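Local coordinates for DNA polymerase sliding clamp 2 (PDB 3LX2), which probably encircles DNA as a homotrimeric ring, tethering the DNA polymerase catalytic subunit and other proteins to it during high-speed replication, at residues E14-T19 / L230-R235; K22-A27 / I36-I41; L89-G94 / L99-L104; L77-L82 / F111-I116; L141-K146 / V175-T180. All coordinates share one frame; numbering follows the deposited sequence.

Contact 1 of 5, residues E14-T19 / L230-R235; sequences ESLIAT and LKYMVR
Thr19 OG1 sits among three oxygens: Ser15 O one turn back in its own helix, 3.0 Å away, the hydroxyl of Ser211, with which it is hydrogen-bonded, and the more distant phenol of Tyr232. The last is a touch and not a bond, with Thr19 OG1 and Tyr232 OH 3.6 Å apart. The two side chains approach head-on from opposite directions, and the phenol oxygen meets the whole branch point of the threonine, lying 3.7 Å from Thr19 CG2 and 3.8 Å from Thr19 CB. Tyr232 holds CG between its backbone N and carbonyl carbon (chi1 52°), a crowded position from which the ring reaches the helix. Leu16 adds a looser apolar flank, its CD1 4.4 Å from Tyr232 OH. Helix 10-21, one of those that in this family line the DNA channel, thus rests on strand 228-234 of the large sheet behind it; Leu16 and Thr19 also reach Val240 and Phe242 on strand 238-244, while Ile17 faces helix 73-80.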
# COMPACT_ATOMS: atom_id res chain seq x y z
N GLU A 14 17.83 -7.50 7.01
CA GLU A 14 16.41 -7.48 7.41
C GLU A 14 15.67 -8.67 6.76
O GLU A 14 14.79 -9.26 7.34
CB GLU A 14 15.78 -6.18 6.91
CG GLU A 14 14.30 -5.94 7.28
CD GLU A 14 13.36 -6.67 6.35
OE1 GLU A 14 13.78 -7.01 5.24
OE2 GLU A 14 12.21 -6.97 6.74
N SER A 15 16.06 -8.97 5.54
CA SER A 15 15.33 -9.83 4.72
C SER A 15 15.60 -11.31 5.05
O SER A 15 14.71 -12.18 5.00
CB SER A 15 15.60 -9.43 3.27
OG SER A 15 15.75 -10.62 2.56
N LEU A 16 16.82 -11.61 5.44
CA LEU A 16 17.11 -12.87 6.12
C LEU A 16 16.38 -12.98 7.45
O LEU A 16 15.87 -14.06 7.82
CB LEU A 16 18.58 -12.90 6.41
CG LEU A 16 19.07 -14.16 7.09
CD1 LEU A 16 19.06 -15.33 6.10
CD2 LEU A 16 20.50 -13.87 7.62
N ILE A 17 16.33 -11.91 8.21
CA ILE A 17 15.70 -12.06 9.51
C ILE A 17 14.20 -12.29 9.35
O ILE A 17 13.61 -13.06 10.15
CB ILE A 17 16.06 -10.92 10.48
CG1 ILE A 17 17.57 -10.92 10.77
CG2 ILE A 17 15.37 -11.04 11.79
CD1 ILE A 17 18.07 -12.20 11.19
N ALA A 18 13.63 -11.66 8.32
CA ALA A 18 12.21 -11.76 8.00
C ALA A 18 11.86 -13.23 7.67
O ALA A 18 10.84 -13.75 8.08
CB ALA A 18 11.81 -10.79 6.84
N THR A 19 12.72 -13.91 6.96
CA THR A 19 12.42 -15.28 6.68
C THR A 19 12.45 -16.15 7.97
O THR A 19 11.58 -16.96 8.19
CB THR A 19 13.34 -15.73 5.60
OG1 THR A 19 13.24 -14.77 4.56
CG2 THR A 19 12.97 -17.07 5.08
N LEU A 230 15.49 -26.32 -0.06
CA LEU A 230 15.57 -25.08 -0.79
C LEU A 230 16.73 -24.32 -0.15
O LEU A 230 16.75 -24.06 1.08
CB LEU A 230 14.31 -24.23 -0.67
CG LEU A 230 12.90 -24.70 -1.03
CD1 LEU A 230 12.00 -23.51 -0.97
CD2 LEU A 230 12.85 -25.28 -2.42
N LYS A 231 17.69 -23.99 -1.00
CA LYS A 231 18.94 -23.39 -0.60
C LYS A 231 19.18 -22.11 -1.40
O LYS A 231 19.02 -22.09 -2.64
CB LYS A 231 20.07 -24.39 -0.81
CG LYS A 231 21.51 -23.85 -0.65
CD LYS A 231 22.44 -25.07 -0.71
CE LYS A 231 23.89 -24.67 -0.67
NZ LYS A 231 24.72 -25.83 -0.22
N TYR A 232 19.52 -21.04 -0.69
CA TYR A 232 20.01 -19.85 -1.36
C TYR A 232 21.40 -19.40 -0.96
O TYR A 232 21.74 -19.33 0.23
CB TYR A 232 19.00 -18.69 -1.43
CG TYR A 232 18.28 -18.16 -0.18
CD1 TYR A 232 17.01 -18.69 0.21
CD2 TYR A 232 18.75 -17.04 0.52
CE1 TYR A 232 16.29 -18.16 1.33
CE2 TYR A 232 18.01 -16.48 1.65
CZ TYR A 232 16.80 -17.05 2.04
OH TYR A 232 16.07 -16.52 3.11
N MET A 233 22.21 -19.14 -1.98
CA MET A 233 23.57 -18.62 -1.82
C MET A 233 23.44 -17.16 -1.51
O MET A 233 22.64 -16.49 -2.12
CB MET A 233 24.35 -18.83 -3.10
CG MET A 233 24.58 -20.27 -3.42
SD MET A 233 25.01 -21.20 -1.93
CE MET A 233 25.83 -22.62 -2.69
N VAL A 234 24.16 -16.66 -0.50
CA VAL A 234 24.06 -15.21 -0.17
C VAL A 234 25.37 -14.51 -0.52
O VAL A 234 26.42 -14.86 -0.02
CB VAL A 234 23.44 -14.89 1.23
CG1 VAL A 234 23.37 -16.13 2.11
CG2 VAL A 234 24.14 -13.71 1.95
N ARG A 235 25.28 -13.60 -1.48
CA ARG A 235 26.45 -12.98 -2.12
C ARG A 235 27.57 -13.95 -2.44
O ARG A 235 28.74 -13.66 -2.17
CB ARG A 235 27.03 -11.85 -1.27
CG ARG A 235 26.17 -10.61 -1.16
CD ARG A 235 26.86 -9.66 -0.23
NE ARG A 235 26.04 -8.52 0.13
CZ ARG A 235 26.49 -7.49 0.84
NH1 ARG A 235 27.75 -7.48 1.26
NH2 ARG A 235 25.68 -6.48 1.12

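Contact 2 of 5, residues K22-A27 / I36-I41; sequences KFFDEA and IQMRAI
The backbones stay apart here, the nearest CA atoms being those of Ala27 and Ala40, 7.5 Å, and of Phe24 and Ile41, 7.7 Å; no hydrogen bond crosses between 22-27 and 36-41, and the contact between them is made by packing. The Phe24 ring is sandwiched: Ala40 CB stands over one face, displaced toward the rim, while Phe23 CB covers the centre of the opposite face from 3.6 Å above the plane. Its edge is pushed against the strand backbone, bringing Phe24 CE1 to 3.3 Å from Ile41 C. Met38, with CG anti to its backbone N (chi1 165°) and the chain extended beyond, stretches across to Ala27, where SD and CE each lie 3.6 Å from Ala27 CB. The same methyl, Met38 CE, comes obliquely to Phe24 CD2 at 4.2 Å. Phe24 and Met38 both pack on Val49 of strand 47-54, Phe23 turns to helix 202-209, and Arg39 NH1 bonds Ile123 O in the long connector between the two domains, beside strand 35-41.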
# COMPACT_ATOMS: atom_id res chain seq x y z
N LYS A 22 9.47 -16.02 10.57
CA LYS A 22 8.24 -16.65 10.14
C LYS A 22 8.08 -17.99 10.82
O LYS A 22 6.99 -18.38 11.05
CB LYS A 22 8.17 -16.83 8.61
CG LYS A 22 7.93 -15.53 7.83
CD LYS A 22 6.66 -14.83 8.35
CE LYS A 22 6.51 -13.44 7.80
NZ LYS A 22 6.21 -13.51 6.36
N PHE A 23 9.20 -18.64 11.18
CA PHE A 23 9.18 -20.01 11.71
C PHE A 23 9.56 -20.18 13.15
O PHE A 23 9.15 -21.17 13.76
CB PHE A 23 10.12 -20.93 10.90
CG PHE A 23 9.81 -20.93 9.44
CD1 PHE A 23 8.71 -21.66 8.96
CD2 PHE A 23 10.56 -20.16 8.56
CE1 PHE A 23 8.40 -21.66 7.59
CE2 PHE A 23 10.25 -20.15 7.19
CZ PHE A 23 9.16 -20.92 6.71
N PHE A 24 10.37 -19.26 13.66
CA PHE A 24 10.95 -19.33 15.00
C PHE A 24 10.75 -18.07 15.77
O PHE A 24 10.82 -16.98 15.23
CB PHE A 24 12.44 -19.62 14.92
CG PHE A 24 12.80 -20.58 13.85
CD1 PHE A 24 12.53 -21.95 13.99
CD2 PHE A 24 13.38 -20.14 12.69
CE1 PHE A 24 12.86 -22.85 12.98
CE2 PHE A 24 13.71 -21.01 11.69
CZ PHE A 24 13.44 -22.37 11.82
N ASP A 25 10.53 -18.21 17.07
CA ASP A 25 10.29 -17.07 17.93
C ASP A 25 11.64 -16.46 18.32
O ASP A 25 11.73 -15.25 18.55
CB ASP A 25 9.49 -17.50 19.17
CG ASP A 25 8.20 -18.26 18.81
OD1 ASP A 25 7.39 -17.75 18.01
OD2 ASP A 25 7.97 -19.38 19.34
N GLU A 26 12.66 -17.31 18.38
CA GLU A 26 13.95 -16.98 18.90
C GLU A 26 14.99 -17.64 18.04
O GLU A 26 14.75 -18.73 17.49
CB GLU A 26 14.14 -17.52 20.33
CG GLU A 26 12.86 -17.45 21.22
CD GLU A 26 13.17 -17.66 22.70
OE1 GLU A 26 13.89 -18.67 23.03
OE2 GLU A 26 12.70 -16.80 23.53
N ALA A 27 16.15 -17.00 17.89
CA ALA A 27 17.23 -17.69 17.22
C ALA A 27 18.53 -17.65 17.97
O ALA A 27 18.88 -16.67 18.62
CB ALA A 27 17.38 -17.14 15.88
N ILE A 36 29.30 -16.64 11.11
CA ILE A 36 28.07 -16.88 11.89
C ILE A 36 27.31 -18.08 11.32
O ILE A 36 27.27 -18.31 10.08
CB ILE A 36 27.12 -15.64 11.87
CG1 ILE A 36 27.60 -14.52 12.79
CG2 ILE A 36 25.67 -15.98 12.27
CD1 ILE A 36 27.24 -13.12 12.26
N GLN A 37 26.68 -18.82 12.23
CA GLN A 37 25.96 -20.05 11.92
C GLN A 37 24.77 -20.19 12.82
O GLN A 37 24.83 -19.89 14.02
CB GLN A 37 26.88 -21.29 12.06
CG GLN A 37 27.97 -21.37 10.96
CD GLN A 37 29.01 -22.45 11.18
OE1 GLN A 37 29.14 -23.03 12.27
NE2 GLN A 37 29.78 -22.72 10.15
N MET A 38 23.68 -20.66 12.24
CA MET A 38 22.52 -21.00 12.99
C MET A 38 21.92 -22.24 12.38
O MET A 38 22.00 -22.45 11.18
CB MET A 38 21.52 -19.86 12.97
CG MET A 38 20.15 -20.28 13.44
SD MET A 38 19.02 -18.93 13.19
CE MET A 38 17.48 -19.76 13.36
N ARG A 39 21.33 -23.05 13.25
CA ARG A 39 20.65 -24.23 12.87
C ARG A 39 19.53 -24.37 13.85
O ARG A 39 19.76 -24.32 15.06
CB ARG A 39 21.54 -25.45 12.95
CG ARG A 39 20.80 -26.69 12.43
CD ARG A 39 21.67 -27.90 12.19
NE ARG A 39 22.79 -27.72 11.25
CZ ARG A 39 23.69 -28.68 11.02
NH1 ARG A 39 23.59 -29.86 11.66
NH2 ARG A 39 24.69 -28.47 10.16
N ALA A 40 18.31 -24.49 13.34
CA ALA A 40 17.16 -24.56 14.21
C ALA A 40 16.05 -25.33 13.53
O ALA A 40 16.11 -25.57 12.29
CB ALA A 40 16.71 -23.17 14.54
N ILE A 41 15.04 -25.71 14.33
CA ILE A 41 13.84 -26.42 13.82
C ILE A 41 12.60 -25.80 14.40
O ILE A 41 12.56 -25.40 15.55
CB ILE A 41 13.88 -27.94 14.16
CG1 ILE A 41 15.16 -28.60 13.67
CG2 ILE A 41 12.74 -28.74 13.49
CD1 ILE A 41 15.22 -30.13 13.98

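Contact 3 of 5, residues L89-G94 / L99-L104; sequences LVLRKG and LEVGLL
Val90 and Gly102 form one hydrogen-bonded pair of this antiparallel ladder and Arg92 with Glu100 the next. Gly102 N gives a nearly straight bond to Val90 O (2.9 Å, 168° at the hydrogen); the return bond from Val90 N to Gly102 O is longer, 3.1 Å. Glu100 N to Arg92 O is the tighter of the second pair at 2.7 Å. Between these pairs a CA-H...O contact from Val101 CA to Val90 O (3.4 Å) fills in the ladder.

The strands are the two arms of the hairpin 88-93/98-104, inside the five-stranded sheet of the N-terminal domain, with strand 3-7 beyond one arm and strand 108-114 beyond the other.

Apolar contacts occupy both faces. Toward the helices, Leu89 CD1 crosses to Val101 CG1 at 4.0 Å and Leu91 CB lies 4.2 Å from Leu99 CD1; Phe76 covers Leu91 and Val101. On the other face Val90 CG2 packs on Leu104 CD1, 3.7 Å away.

The charged pair shares that second face. Arg92 and Glu100 run side by side in the same direction, and a weak, long salt bridge joins Arg92 NH1 to Glu100 OE1 at 3.4 Å. The carboxylate oxygen comes in at the guanidinium edge, the two planes 87° apart, while Arg92 NE makes its stronger pairing with Glu4.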
# COMPACT_ATOMS: atom_id res chain seq x y z
N LEU A 89 24.81 -1.93 8.88
CA LEU A 89 24.39 -2.63 10.07
C LEU A 89 25.60 -2.95 10.90
O LEU A 89 26.60 -3.45 10.38
CB LEU A 89 23.70 -3.96 9.71
CG LEU A 89 23.43 -5.05 10.78
CD1 LEU A 89 22.63 -4.52 11.90
CD2 LEU A 89 22.70 -6.30 10.19
N VAL A 90 25.51 -2.67 12.19
CA VAL A 90 26.56 -3.04 13.11
C VAL A 90 25.97 -3.92 14.18
O VAL A 90 25.00 -3.53 14.83
CB VAL A 90 27.12 -1.85 13.92
CG1 VAL A 90 28.26 -2.32 14.88
CG2 VAL A 90 27.58 -0.69 13.02
N LEU A 91 26.58 -5.09 14.38
CA LEU A 91 26.25 -5.90 15.53
C LEU A 91 27.45 -5.95 16.47
O LEU A 91 28.57 -6.24 16.07
CB LEU A 91 25.87 -7.30 15.11
CG LEU A 91 24.77 -7.43 14.05
CD1 LEU A 91 24.75 -8.90 13.51
CD2 LEU A 91 23.43 -7.04 14.64
N ARG A 92 27.19 -5.64 17.73
CA ARG A 92 28.25 -5.44 18.67
C ARG A 92 27.90 -5.95 20.06
O ARG A 92 26.83 -5.65 20.62
CB ARG A 92 28.57 -3.96 18.73
CG ARG A 92 29.65 -3.68 19.69
CD ARG A 92 29.63 -2.23 20.02
NE ARG A 92 30.19 -1.44 18.93
CZ ARG A 92 29.94 -0.15 18.76
NH1 ARG A 92 29.12 0.49 19.59
NH2 ARG A 92 30.51 0.48 17.75
N LYS A 93 28.83 -6.73 20.62
CA LYS A 93 28.67 -7.25 21.95
C LYS A 93 29.93 -7.01 22.73
O LYS A 93 31.04 -7.31 22.27
CB LYS A 93 28.35 -8.74 21.95
CG LYS A 93 28.01 -9.24 23.35
CD LYS A 93 27.67 -10.70 23.39
CE LYS A 93 27.50 -11.16 24.84
NZ LYS A 93 28.78 -11.08 25.60
N GLY A 94 29.73 -6.44 23.91
CA GLY A 94 30.79 -6.24 24.88
C GLY A 94 30.58 -7.09 26.11
O GLY A 94 30.13 -8.25 26.04
N LEU A 99 22.70 -7.45 23.09
CA LEU A 99 23.25 -7.22 21.75
C LEU A 99 23.10 -5.72 21.46
O LEU A 99 22.00 -5.15 21.57
CB LEU A 99 22.50 -8.02 20.72
CG LEU A 99 22.68 -7.80 19.22
CD1 LEU A 99 24.00 -8.29 18.73
CD2 LEU A 99 21.55 -8.55 18.49
N GLU A 100 24.20 -5.08 21.12
CA GLU A 100 24.04 -3.75 20.63
C GLU A 100 23.88 -3.74 19.07
O GLU A 100 24.70 -4.36 18.34
CB GLU A 100 25.17 -2.84 21.16
CG GLU A 100 25.15 -1.45 20.58
CD GLU A 100 26.01 -0.47 21.38
OE1 GLU A 100 27.11 -0.90 21.89
OE2 GLU A 100 25.59 0.72 21.49
N VAL A 101 22.84 -3.04 18.59
CA VAL A 101 22.52 -2.99 17.16
C VAL A 101 22.53 -1.56 16.65
O VAL A 101 21.81 -0.67 17.15
CB VAL A 101 21.08 -3.54 16.87
CG1 VAL A 101 20.77 -3.58 15.34
CG2 VAL A 101 20.87 -4.89 17.52
N GLY A 102 23.33 -1.31 15.64
CA GLY A 102 23.42 0.03 15.13
C GLY A 102 22.96 0.14 13.70
O GLY A 102 23.18 -0.76 12.91
N LEU A 103 22.34 1.27 13.38
CA LEU A 103 21.89 1.53 12.00
C LEU A 103 22.54 2.84 11.58
O LEU A 103 22.24 3.89 12.14
CB LEU A 103 20.36 1.63 11.93
CG LEU A 103 19.54 0.36 12.26
CD1 LEU A 103 18.02 0.67 12.16
CD2 LEU A 103 19.83 -0.77 11.32
N LEU A 104 23.47 2.78 10.63
CA LEU A 104 24.27 3.96 10.36
C LEU A 104 23.93 4.54 8.99
O LEU A 104 24.15 3.89 7.97
CB LEU A 104 25.79 3.66 10.49
CG LEU A 104 26.24 2.76 11.67
CD1 LEU A 104 27.73 2.82 11.89
CD2 LEU A 104 25.56 3.04 12.97

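Contact 4 of 5, residues L77-L82 / F111-I116; sequences LKVLKL and FKLPLI
Val79 CG2 stands squarely over the face of the Phe111 ring, a CH-pi contact 3.7 Å from the ring centroid and only 9° off the normal. This is helix-on-sheet packing of the alpha+beta fold of PCNA subunits, helices packed on antiparallel sheets: helix 73-80 is laid against strand 108-114, outermost in its sheet within this chain. The other valine methyl, Val79 CG1, touches the rim at Phe111 CD2 (3.5 Å), so both branches bear on one ring; the valine and phenylalanine side chains come from opposite directions. Leu82 takes the edge instead, with its CD1 near the ring plane and 3.7 Å from Phe111 CZ, its side chain roughly perpendicular to that of the phenylalanine. Further along the strand Leu113 CD2 meets Val79 CG2 at 4.0 Å.

Behind these contacts, Leu82 N bonds Val79 O at 2.9 Å, tying together the two residues that hold the ring. Phe111 sends CG anti to its carbonyl carbon (chi1 -82°), which carries the ring to the helix, and its backbone is paired with Val101. Phe111 and Lys112 also pair in an antiparallel ladder with a strand of a neighbouring subunit, where Phe111 packs on Val175 of that subunit and Lys112 O accepts a hydrogen bond from OG of its Ser173.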
# COMPACT_ATOMS: atom_id res chain seq x y z
N LEU A 77 13.75 -8.01 14.48
CA LEU A 77 13.21 -7.76 13.15
C LEU A 77 12.62 -6.36 13.09
O LEU A 77 12.81 -5.65 12.09
CB LEU A 77 12.16 -8.79 12.73
CG LEU A 77 11.48 -8.51 11.37
CD1 LEU A 77 12.49 -8.46 10.24
CD2 LEU A 77 10.40 -9.58 11.12
N LYS A 78 11.93 -5.96 14.15
CA LYS A 78 11.40 -4.57 14.18
C LYS A 78 12.47 -3.48 14.06
O LYS A 78 12.25 -2.49 13.37
CB LYS A 78 10.50 -4.31 15.41
CG LYS A 78 9.26 -5.16 15.36
CD LYS A 78 8.42 -5.00 16.65
CE LYS A 78 6.97 -5.44 16.39
NZ LYS A 78 6.02 -4.86 17.43
N VAL A 79 13.62 -3.67 14.71
CA VAL A 79 14.72 -2.76 14.59
C VAL A 79 15.15 -2.74 13.16
O VAL A 79 15.34 -1.66 12.57
CB VAL A 79 15.92 -3.20 15.40
CG1 VAL A 79 17.12 -2.39 15.02
CG2 VAL A 79 15.63 -3.10 16.91
N LEU A 80 15.29 -3.92 12.57
CA LEU A 80 15.83 -4.00 11.23
C LEU A 80 14.88 -3.38 10.19
O LEU A 80 15.31 -2.89 9.14
CB LEU A 80 16.24 -5.44 10.86
CG LEU A 80 17.40 -6.01 11.68
CD1 LEU A 80 17.55 -7.44 11.29
CD2 LEU A 80 18.71 -5.25 11.39
N LYS A 81 13.60 -3.35 10.52
CA LYS A 81 12.64 -2.79 9.60
C LYS A 81 12.75 -1.27 9.61
O LYS A 81 12.20 -0.61 8.75
CB LYS A 81 11.21 -3.28 9.92
CG LYS A 81 10.90 -4.71 9.38
CD LYS A 81 9.56 -5.23 9.89
CE LYS A 81 8.77 -6.02 8.85
NZ LYS A 81 8.23 -5.05 7.79
N LEU A 82 13.49 -0.70 10.55
CA LEU A 82 13.75 0.76 10.45
C LEU A 82 14.81 1.15 9.46
O LEU A 82 14.92 2.33 9.14
CB LEU A 82 14.09 1.40 11.79
CG LEU A 82 13.16 1.10 12.98
CD1 LEU A 82 13.92 1.58 14.20
CD2 LEU A 82 11.77 1.73 12.92
N PHE A 111 20.57 0.54 19.16
CA PHE A 111 19.66 -0.17 20.02
C PHE A 111 20.42 -1.14 20.88
O PHE A 111 21.45 -1.70 20.46
CB PHE A 111 18.76 -1.06 19.16
CG PHE A 111 17.63 -0.36 18.57
CD1 PHE A 111 16.47 -0.16 19.32
CD2 PHE A 111 17.71 0.15 17.28
CE1 PHE A 111 15.40 0.54 18.77
CE2 PHE A 111 16.66 0.84 16.75
CZ PHE A 111 15.50 1.03 17.50
N LYS A 112 19.87 -1.39 22.04
CA LYS A 112 20.33 -2.52 22.86
C LYS A 112 19.21 -3.51 23.17
O LYS A 112 18.14 -3.12 23.69
CB LYS A 112 21.02 -2.05 24.12
CG LYS A 112 22.46 -1.76 23.86
CD LYS A 112 23.26 -1.56 25.13
CE LYS A 112 23.05 -0.16 25.64
NZ LYS A 112 24.21 0.26 26.46
N LEU A 113 19.46 -4.78 22.82
CA LEU A 113 18.43 -5.81 23.00
C LEU A 113 18.87 -6.87 23.98
O LEU A 113 20.01 -7.32 23.91
CB LEU A 113 18.08 -6.48 21.66
CG LEU A 113 17.98 -5.66 20.39
CD1 LEU A 113 17.97 -6.64 19.21
CD2 LEU A 113 16.78 -4.69 20.36
N PRO A 114 17.96 -7.30 24.86
CA PRO A 114 18.34 -8.25 25.93
C PRO A 114 18.56 -9.61 25.34
O PRO A 114 17.78 -10.04 24.51
CB PRO A 114 17.12 -8.26 26.84
CG PRO A 114 15.95 -8.02 25.87
CD PRO A 114 16.51 -7.09 24.80
N LEU A 115 19.65 -10.24 25.71
CA LEU A 115 19.96 -11.56 25.23
C LEU A 115 19.24 -12.57 26.08
O LEU A 115 18.82 -12.25 27.19
CB LEU A 115 21.45 -11.80 25.36
CG LEU A 115 22.24 -10.92 24.40
CD1 LEU A 115 23.71 -10.99 24.69
CD2 LEU A 115 21.90 -11.37 22.97
N ILE A 116 19.08 -13.78 25.56
CA ILE A 116 18.45 -14.83 26.34
C ILE A 116 19.25 -16.12 26.36
O ILE A 116 20.26 -16.23 25.66
CB ILE A 116 16.95 -15.08 25.97
CG1 ILE A 116 16.84 -15.79 24.64
CG2 ILE A 116 16.12 -13.77 26.08
CD1 ILE A 116 15.49 -15.70 24.01

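Contact 5 of 5, residues L141-K146 / V175-T180; sequences LKRAVK and VRTVLT
Thr177 points from its strand straight at the helix, where Ala144 and Arg143 receive it. With OG1 anti to the carbonyl carbon (chi1 -72°), the hydroxyl oxygen lies over the helix backbone, 4.0 Å from Ala144 CA. The small alanine lets the elements come close: the CA atoms of Ala144 and Thr177 are 5.9 Å apart, and Ala144 CB meets Thr177 CB at 4.4 Å. Arg143, one residue earlier in the helix, also starts toward the strand. Its chain is folded, turning at CB-CG and again at CG-CD (chi2 64°, chi3 46°), so that the aliphatic Arg143 CD passes 4.3 Å from Thr177 OG1 and the guanidinium goes on elsewhere.

No hydrogen bond joins the two segments; the polar ends go to a neighbouring subunit. Thr177 OG1 is hydrogen-bonded to Thr109 OG1 of that subunit, and Arg143 NH2 forms a salt bridge with its Asp87; Arg143 NH1 adds a weak bond to the same Thr109. The contact therefore belongs to the joint between subunits of the ring, and buried Thr177 has its hydroxyl satisfied across it. Strand 174-179, outermost in the four-stranded sheet within this chain, is prolonged by an antiparallel ladder into the neighbour. Within the chain, Ala144 packs on Phe166 of strand 164-169, the next strand of the sheet, and helix 138-151 lies against helix 202-209.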
# COMPACT_ATOMS: atom_id res chain seq x y z
N LEU A 141 9.44 -20.21 -8.82
CA LEU A 141 8.88 -20.85 -7.64
C LEU A 141 7.76 -20.04 -7.06
O LEU A 141 6.71 -20.57 -6.80
CB LEU A 141 9.90 -21.08 -6.55
CG LEU A 141 10.85 -22.24 -6.81
CD1 LEU A 141 11.43 -22.72 -5.49
CD2 LEU A 141 10.16 -23.40 -7.54
N LYS A 142 7.97 -18.75 -6.85
CA LYS A 142 6.95 -17.98 -6.13
C LYS A 142 5.67 -18.02 -6.94
O LYS A 142 4.60 -17.89 -6.40
CB LYS A 142 7.35 -16.53 -5.92
CG LYS A 142 8.33 -16.37 -4.77
CD LYS A 142 8.47 -14.93 -4.33
CE LYS A 142 9.49 -14.17 -5.11
NZ LYS A 142 9.79 -12.84 -4.47
N ARG A 143 5.80 -18.22 -8.24
CA ARG A 143 4.64 -18.31 -9.10
C ARG A 143 3.99 -19.62 -8.71
O ARG A 143 2.88 -19.63 -8.18
CB ARG A 143 5.06 -18.29 -10.59
CG ARG A 143 4.24 -19.20 -11.59
CD ARG A 143 2.71 -18.88 -11.79
NE ARG A 143 2.39 -17.44 -11.98
CZ ARG A 143 2.19 -16.82 -13.15
NH1 ARG A 143 2.26 -17.47 -14.33
NH2 ARG A 143 1.91 -15.53 -13.15
N ALA A 144 4.68 -20.71 -8.98
CA ALA A 144 4.19 -22.03 -8.71
C ALA A 144 3.49 -22.07 -7.36
O ALA A 144 2.30 -22.42 -7.24
CB ALA A 144 5.31 -22.98 -8.73
N VAL A 145 4.23 -21.70 -6.33
CA VAL A 145 3.74 -21.85 -5.00
C VAL A 145 2.43 -21.05 -4.88
O VAL A 145 1.45 -21.58 -4.39
CB VAL A 145 4.78 -21.44 -3.97
CG1 VAL A 145 4.17 -21.30 -2.64
CG2 VAL A 145 5.90 -22.46 -3.96
N LYS A 146 2.42 -19.81 -5.35
CA LYS A 146 1.25 -18.95 -5.17
C LYS A 146 0.01 -19.44 -5.97
O LYS A 146 -1.13 -19.19 -5.60
CB LYS A 146 1.62 -17.57 -5.62
CG LYS A 146 1.12 -16.50 -4.74
CD LYS A 146 1.85 -15.21 -5.04
CE LYS A 146 3.17 -15.14 -4.23
NZ LYS A 146 3.71 -13.75 -4.10
N VAL A 175 -3.96 -27.38 -10.43
CA VAL A 175 -3.08 -26.44 -11.11
C VAL A 175 -1.68 -26.98 -11.36
O VAL A 175 -0.94 -27.31 -10.45
CB VAL A 175 -3.08 -25.03 -10.47
CG1 VAL A 175 -2.51 -25.03 -9.05
CG2 VAL A 175 -2.39 -24.03 -11.36
N ARG A 176 -1.35 -27.10 -12.63
CA ARG A 176 -0.03 -27.52 -13.05
C ARG A 176 0.76 -26.26 -13.56
O ARG A 176 0.30 -25.49 -14.42
CB ARG A 176 -0.23 -28.59 -14.13
CG ARG A 176 0.94 -29.43 -14.49
CD ARG A 176 0.52 -30.59 -15.43
NE ARG A 176 0.24 -31.83 -14.66
CZ ARG A 176 0.85 -33.01 -14.85
NH1 ARG A 176 1.76 -33.13 -15.81
NH2 ARG A 176 0.53 -34.08 -14.09
N THR A 177 1.91 -26.02 -12.96
CA THR A 177 2.92 -25.16 -13.55
C THR A 177 4.05 -26.09 -13.98
O THR A 177 4.54 -26.89 -13.16
CB THR A 177 3.51 -24.20 -12.55
OG1 THR A 177 2.56 -23.18 -12.23
CG2 THR A 177 4.72 -23.56 -13.15
N VAL A 178 4.47 -25.99 -15.25
CA VAL A 178 5.54 -26.89 -15.75
C VAL A 178 6.72 -26.22 -16.46
O VAL A 178 6.54 -25.49 -17.44
CB VAL A 178 4.94 -28.07 -16.54
CG1 VAL A 178 3.92 -27.59 -17.56
CG2 VAL A 178 6.03 -28.89 -17.20
N LEU A 179 7.93 -26.50 -15.96
CA LEU A 179 9.19 -25.93 -16.46
C LEU A 179 10.08 -26.92 -17.15
O LEU A 179 10.36 -28.01 -16.63
CB LEU A 179 10.02 -25.39 -15.30
CG LEU A 179 9.48 -24.29 -14.43
CD1 LEU A 179 10.65 -23.71 -13.67
CD2 LEU A 179 8.77 -23.22 -15.29
N THR A 180 10.56 -26.53 -18.33
CA THR A 180 11.59 -27.31 -19.05
C THR A 180 12.84 -26.42 -19.25
O THR A 180 12.83 -25.20 -18.94
CB THR A 180 11.10 -27.84 -20.45
OG1 THR A 180 10.92 -26.74 -21.37
CG2 THR A 180 9.79 -28.62 -20.34

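How the contacts relate
Contact 1 closes a chain loop that holds all the others: contact 2 comes first, then contact 3 nested inside contact 4, then contact 5. Contacts 1 and 2 (centres about 12 Å apart) both reach the nine-stranded sheet that spans the two domains, helix 10-21 leading into strand 26-31. Contacts 3 and 4, their centres about 9 Å apart, share the five-stranded N-terminal sheet, where strands 98-104 and 108-114 are neighbours; Ile17 and Leu80 link contact 4 to contact 1. Contact 5 lies about 36 Å from contact 4, centre to centre, across the subunit. These distant ends are complementary: residues 111-112 of one copy pair with strand 174-179 of another, closing the trimeric ring head to tail.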